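Local coordinates for protein putative transcriptional regulator (Clostridium difficile, PDB 3QI7) that is of unknown function but, as a putative lipoprotein with a periplasmic binding protein-like fold, probably recognises a small ligand such as a sugar, at residues A[157-162]-A[226-231]; A[163-168]-A[193-198]. All coordinates share one frame; numbering follows the deposited sequence.

Contact 1 of 2, residues A[157-162]-A[226-231]; sequences KAFIHY and DINVFG
The carbonyl oxygen of Asn-228 is gripped twice: Ile-160 N donates to it at 2.8 Å, almost along the C=O axis and nearly straight (174° at the hydrogen), and Phe-159 CA adds a C-H contact at 3.5 Å. Ala-158 O is held similarly by Asn-228 N and by Ile-227 CA, while Phe-230 N to Ile-160 O and Tyr-162 N to Phe-230 O carry the parallel pairing onward. Before the strands proper, Lys-157 N donates a short hydrogen bond to Asp-226 O, 2.6 Å; the neighbouring Ala-158 N is buried without a partner in the model. Alternation then sorts the side chains. On the face turned to helix 140-153, Phe-159, His-161, Asn-228 and Phe-230 all hold CG anti to the backbone N and so run side by side. The Phe-159 ring sits obliquely beside the Asn-228 amide, planes 48° apart, with CE2 3.3 Å from ND2, while Asn-228 OD1 takes a bond from Ala-252 N. The same ring's CZ rests 3.7 Å from Phe-230 CB. Farther along, His-161 CD2 comes within 3.8 Å of Phe-230 CD2, at the edge of the phenyl ring. On the other face, Val-229 CG1 meets the edge of the Tyr-162 ring in its plane, 3.6 Å from CE2, while the Tyr-162 hydroxyl bonds to Asp-215 in helix 203-223. Parallel strands sandwiched between helices 140-153 and 203-223 are typical of a three-layer alpha/beta domain, consistent with one lobe of the periplasmic binding protein-like fold.

Contact 2 of 2, residues A[163-168]-A[193-198]; sequences ASTDDL and QVNTPN
Within a beta-alpha-beta unit, the C-terminal ends of strands 159-164 and 191-196 part company here, and the first turns toward helix 171-186 through an ST motif. Ser-164 and Asp-167 make a reciprocal pair: Asp-167 N donates to Ser-164 OG at 2.9 Å, and Ser-164 N reaches Asp-167 OD2 from above the carboxylate plane. A chi1 of 78° sets OG in the crowded position between backbone N and carbonyl carbon, where it can accept the N-H of Asp-167, three residues on. Strand pairing is fading: Thr-196 N binds Ala-163 O at 3.1 Å from well above the carbonyl plane, and the bond from Ala-163 N to Val-194 O is weak. Asn-198 takes over, its OD1 receiving Asp-166 N at 3.0 Å on an in-plane lone pair. Its amide lies stacked on the Asp-166 carboxylate, the planes 8° apart and the two CG atoms separated by 3.4 Å. Beside them, a water links the two backbones, accepting from Thr-165 N and donating to Thr-196 O at 2.7 Å. On the side of helix 171-186, where both touch Leu-177, Leu-168 CD1 and Gln-193 NE2 meet tip to tip. The ST motif thus lies in the first connection of a beta-alpha-beta crossover.

Overall arrangement
Coming from helix 140-153, the chain enters strand 159-164, whose first part belongs to contact 1 and whose last residues lead into contact 2. Helix 171-186 then carries it back to strand 191-196, where contact 2 closes the shorter loop. Only after helix 203-223 does strand 228-231 arrive on the other side of strand 159-164 and close contact 1, so contact 2 is nested inside contact 1. Their centres lie about 15 Å apart, yet the contacts touch: Val-194 packs on Tyr-162, and its N probably bonds to His-161 O. Together they build a three-stranded parallel sheet of order 2-1-3, with strand 159-164 central.

Contact 1 of 2, residues A[157-162]-A[226-231]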
loop_
_atom_site.group_PDB
_atom_site.type_symbol
_atom_site.label_atom_id
_atom_site.label_comp_id
_atom_site.label_asym_id
_atom_site.label_seq_id
_atom_site.Cartn_x
_atom_site.Cartn_y
_atom_site.Cartn_z
ATOM N N LYS A 157 5.575 24.656 8.140
ATOM C CA LYS A 157 6.712 25.570 8.170
ATOM C C LYS A 157 8.015 24.841 8.490
ATOM O O LYS A 157 9.096 25.443 8.426
ATOM C CB LYS A 157 6.450 26.720 9.141
ATOM C CG LYS A 157 5.328 27.645 8.692
ATOM C CD LYS A 157 5.512 28.089 7.251
ATOM C CE LYS A 157 4.769 29.404 6.966
ATOM N NZ LYS A 157 4.489 29.582 5.504
ATOM N N ALA A 158 7.912 23.551 8.841
ATOM C CA ALA A 158 9.074 22.643 8.949
ATOM C C ALA A 158 8.532 21.222 8.738
ATOM O O ALA A 158 7.329 20.984 8.897
ATOM C CB ALA A 158 9.785 22.777 10.337
ATOM N N PHE A 159 9.410 20.297 8.359
ATOM C CA PHE A 159 9.103 18.877 8.261
ATOM C C PHE A 159 10.063 18.131 9.189
ATOM O O PHE A 159 11.287 18.183 8.979
ATOM C CB PHE A 159 9.307 18.400 6.826
ATOM C CG PHE A 159 8.861 16.987 6.549
ATOM C CD1 PHE A 159 9.568 15.871 7.054
ATOM C CD2 PHE A 159 7.778 16.751 5.688
ATOM C CE1 PHE A 159 9.155 14.606 6.733
ATOM C CE2 PHE A 159 7.356 15.461 5.410
ATOM C CZ PHE A 159 8.058 14.408 5.910
ATOM N N ILE A 160 9.519 17.464 10.208
ATOM C CA ILE A 160 10.341 16.673 11.159
ATOM C C ILE A 160 10.255 15.186 10.746
ATOM O O ILE A 160 9.159 14.654 10.630
ATOM C CB ILE A 160 9.898 16.875 12.642
ATOM C CG1 ILE A 160 9.504 18.331 12.932
ATOM C CG2 ILE A 160 11.031 16.448 13.622
ATOM C CD1 ILE A 160 10.581 19.439 12.668
ATOM N N HIS A 161 11.407 14.551 10.460
ATOM C CA HIS A 161 11.501 13.128 10.091
ATOM C C HIS A 161 12.158 12.319 11.201
ATOM O O HIS A 161 13.275 12.664 11.626
ATOM C CB HIS A 161 12.363 13.009 8.832
ATOM C CG HIS A 161 12.444 11.623 8.267
ATOM N ND1 HIS A 161 13.293 10.653 8.780
ATOM C CD2 HIS A 161 11.828 11.064 7.200
ATOM C CE1 HIS A 161 13.165 9.550 8.059
ATOM N NE2 HIS A 161 12.279 9.771 7.099
ATOM N N TYR A 162 11.443 11.295 11.693
ATOM C CA TYR A 162 11.886 10.450 12.817
ATOM C C TYR A 162 12.080 9.004 12.325
ATOM O O TYR A 162 11.184 8.423 11.732
ATOM C CB TYR A 162 10.834 10.452 13.947
ATOM C CG TYR A 162 10.721 11.726 14.731
ATOM C CD1 TYR A 162 11.700 12.096 15.613
ATOM C CD2 TYR A 162 9.592 12.544 14.620
ATOM C CE1 TYR A 162 11.601 13.273 16.332
ATOM C CE2 TYR A 162 9.478 13.706 15.334
ATOM C CZ TYR A 162 10.490 14.074 16.204
ATOM O OH TYR A 162 10.369 15.239 16.923
ATOM N N ASP A 226 2.595 24.876 13.318
ATOM C CA ASP A 226 2.439 24.574 11.889
ATOM C C ASP A 226 3.682 23.913 11.321
ATOM O O ASP A 226 4.406 24.484 10.484
ATOM C CB ASP A 226 2.062 25.798 11.064
ATOM C CG ASP A 226 0.701 26.377 11.448
ATOM O OD1 ASP A 226 -0.159 25.649 11.964
ATOM O OD2 ASP A 226 0.502 27.579 11.214
ATOM N N ILE A 227 3.899 22.685 11.778
ATOM C CA ILE A 227 4.952 21.814 11.255
ATOM C C ILE A 227 4.323 20.479 10.943
ATOM O O ILE A 227 3.316 20.112 11.551
ATOM C CB ILE A 227 6.113 21.642 12.277
ATOM C CG1 ILE A 227 5.648 20.917 13.567
ATOM C CG2 ILE A 227 6.701 23.033 12.604
ATOM C CD1 ILE A 227 6.688 20.847 14.735
ATOM N N ASN A 228 4.909 19.760 9.990
ATOM C CA ASN A 228 4.532 18.372 9.725
ATOM C C ASN A 228 5.449 17.409 10.445
ATOM O O ASN A 228 6.682 17.535 10.368
ATOM C CB ASN A 228 4.561 18.039 8.232
ATOM C CG ASN A 228 3.985 16.660 7.935
ATOM O OD1 ASN A 228 2.797 16.464 8.105
ATOM N ND2 ASN A 228 4.835 15.689 7.565
ATOM N N VAL A 229 4.860 16.414 11.117
ATOM C CA VAL A 229 5.667 15.418 11.811
ATOM C C VAL A 229 5.441 14.055 11.139
ATOM O O VAL A 229 4.306 13.643 10.864
ATOM C CB VAL A 229 5.345 15.373 13.320
ATOM C CG1 VAL A 229 6.124 14.209 14.040
ATOM C CG2 VAL A 229 5.626 16.724 13.989
ATOM N N PHE A 230 6.533 13.346 10.878
ATOM C CA PHE A 230 6.452 12.080 10.177
ATOM C C PHE A 230 7.343 11.046 10.808
ATOM O O PHE A 230 8.508 11.338 11.090
ATOM C CB PHE A 230 6.923 12.291 8.750
ATOM C CG PHE A 230 6.937 11.035 7.911
ATOM C CD1 PHE A 230 5.746 10.472 7.463
ATOM C CD2 PHE A 230 8.128 10.446 7.536
ATOM C CE1 PHE A 230 5.737 9.349 6.643
ATOM C CE2 PHE A 230 8.123 9.295 6.752
ATOM C CZ PHE A 230 6.922 8.746 6.307
ATOM N N GLY A 231 6.819 9.825 10.946
ATOM C CA GLY A 231 7.605 8.670 11.414
ATOM C C GLY A 231 7.501 7.493 10.458
ATOM O O GLY A 231 6.703 7.506 9.486
#

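Contact 2 of 2, residues A[163-168]-A[193-198]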
loop_
_atom_site.group_PDB
_atom_site.type_symbol
_atom_site.label_atom_id
_atom_site.label_comp_id
_atom_site.label_asym_id
_atom_site.label_seq_id
_atom_site.Cartn_x
_atom_site.Cartn_y
_atom_site.Cartn_z
ATOM N N ALA A 163 13.249 8.430 12.636
ATOM C CA ALA A 163 13.669 7.083 12.231
ATOM C C ALA A 163 14.936 6.758 13.006
ATOM O O ALA A 163 15.747 7.653 13.253
ATOM C CB ALA A 163 14.013 7.052 10.740
ATOM N N SER A 164 15.109 5.492 13.379
ATOM C CA SER A 164 16.345 5.023 14.025
ATOM C C SER A 164 17.449 4.817 12.976
ATOM O O SER A 164 17.156 4.674 11.806
ATOM C CB SER A 164 16.096 3.703 14.755
ATOM O OG SER A 164 16.053 2.602 13.854
ATOM N N THR A 165 18.711 4.727 13.397
ATOM C CA THR A 165 19.776 4.489 12.414
ATOM C C THR A 165 19.679 3.075 11.813
ATOM O O THR A 165 20.024 2.886 10.634
ATOM C CB THR A 165 21.159 4.830 12.969
ATOM O OG1 THR A 165 21.410 4.112 14.168
ATOM C CG2 THR A 165 21.243 6.321 13.275
ATOM N N ASP A 166 19.133 2.113 12.579
ATOM C CA ASP A 166 18.774 0.806 12.019
ATOM C C ASP A 166 17.682 0.895 10.954
ATOM O O ASP A 166 17.791 0.229 9.913
ATOM C CB ASP A 166 18.342 -0.182 13.089
ATOM C CG ASP A 166 19.520 -0.724 13.930
ATOM O OD1 ASP A 166 20.697 -0.500 13.608
ATOM O OD2 ASP A 166 19.254 -1.397 14.920
ATOM N N ASP A 167 16.637 1.696 11.208
ATOM C CA ASP A 167 15.601 1.966 10.184
ATOM C C ASP A 167 16.198 2.478 8.871
ATOM O O ASP A 167 15.745 2.094 7.793
ATOM C CB ASP A 167 14.550 3.007 10.640
ATOM C CG ASP A 167 13.669 2.529 11.779
ATOM O OD1 ASP A 167 13.275 1.328 11.831
ATOM O OD2 ASP A 167 13.323 3.392 12.623
ATOM N N LEU A 168 17.180 3.366 8.971
ATOM C CA LEU A 168 17.847 3.914 7.791
ATOM C C LEU A 168 18.656 2.889 6.951
ATOM O O LEU A 168 19.124 3.245 5.857
ATOM C CB LEU A 168 18.725 5.117 8.177
ATOM C CG LEU A 168 18.018 6.336 8.815
ATOM C CD1 LEU A 168 19.003 7.470 9.040
ATOM C CD2 LEU A 168 16.871 6.838 7.959
ATOM N N GLN A 193 16.028 16.302 10.428
ATOM C CA GLN A 193 16.136 14.841 10.617
ATOM C C GLN A 193 16.553 14.517 12.044
ATOM O O GLN A 193 17.557 15.029 12.532
ATOM C CB GLN A 193 17.114 14.206 9.617
ATOM C CG GLN A 193 17.446 12.772 9.938
ATOM C CD GLN A 193 18.412 12.191 8.958
ATOM O OE1 GLN A 193 18.678 12.794 7.934
ATOM N NE2 GLN A 193 18.977 11.034 9.287
ATOM N N VAL A 194 15.766 13.673 12.704
ATOM C CA VAL A 194 16.006 13.297 14.087
ATOM C C VAL A 194 16.099 11.788 14.206
ATOM O O VAL A 194 15.155 11.051 13.830
ATOM C CB VAL A 194 14.910 13.820 15.006
ATOM C CG1 VAL A 194 15.245 13.489 16.506
ATOM C CG2 VAL A 194 14.738 15.308 14.813
ATOM N N ASN A 195 17.251 11.342 14.723
ATOM C CA ASN A 195 17.511 9.937 15.018
ATOM C C ASN A 195 16.879 9.500 16.335
ATOM O O ASN A 195 17.193 10.031 17.424
ATOM C CB ASN A 195 19.018 9.630 15.056
ATOM C CG ASN A 195 19.692 9.668 13.657
ATOM O OD1 ASN A 195 19.047 9.832 12.609
ATOM N ND2 ASN A 195 21.024 9.521 13.662
ATOM N N THR A 196 15.992 8.521 16.206
ATOM C CA THR A 196 15.317 7.866 17.323
ATOM C C THR A 196 16.141 6.630 17.777
ATOM O O THR A 196 16.895 6.058 16.970
ATOM C CB THR A 196 13.893 7.395 16.921
ATOM O OG1 THR A 196 13.967 6.500 15.803
ATOM C CG2 THR A 196 13.021 8.566 16.520
ATOM N N PRO A 197 15.995 6.223 19.051
ATOM C CA PRO A 197 16.700 5.026 19.547
ATOM C C PRO A 197 16.341 3.755 18.763
ATOM O O PRO A 197 15.172 3.522 18.440
ATOM C CB PRO A 197 16.227 4.905 21.007
ATOM C CG PRO A 197 15.803 6.284 21.392
ATOM C CD PRO A 197 15.263 6.922 20.124
ATOM N N ASN A 198 17.358 2.954 18.471
ATOM C CA ASN A 198 17.175 1.647 17.872
ATOM C C ASN A 198 16.304 0.774 18.745
ATOM O O ASN A 198 16.443 0.776 19.965
ATOM C CB ASN A 198 18.521 0.933 17.671
ATOM C CG ASN A 198 19.301 1.483 16.511
ATOM O OD1 ASN A 198 18.744 1.980 15.546
ATOM N ND2 ASN A 198 20.605 1.362 16.586
HETATM O O HOH W 1 19.381 5.487 16.161
#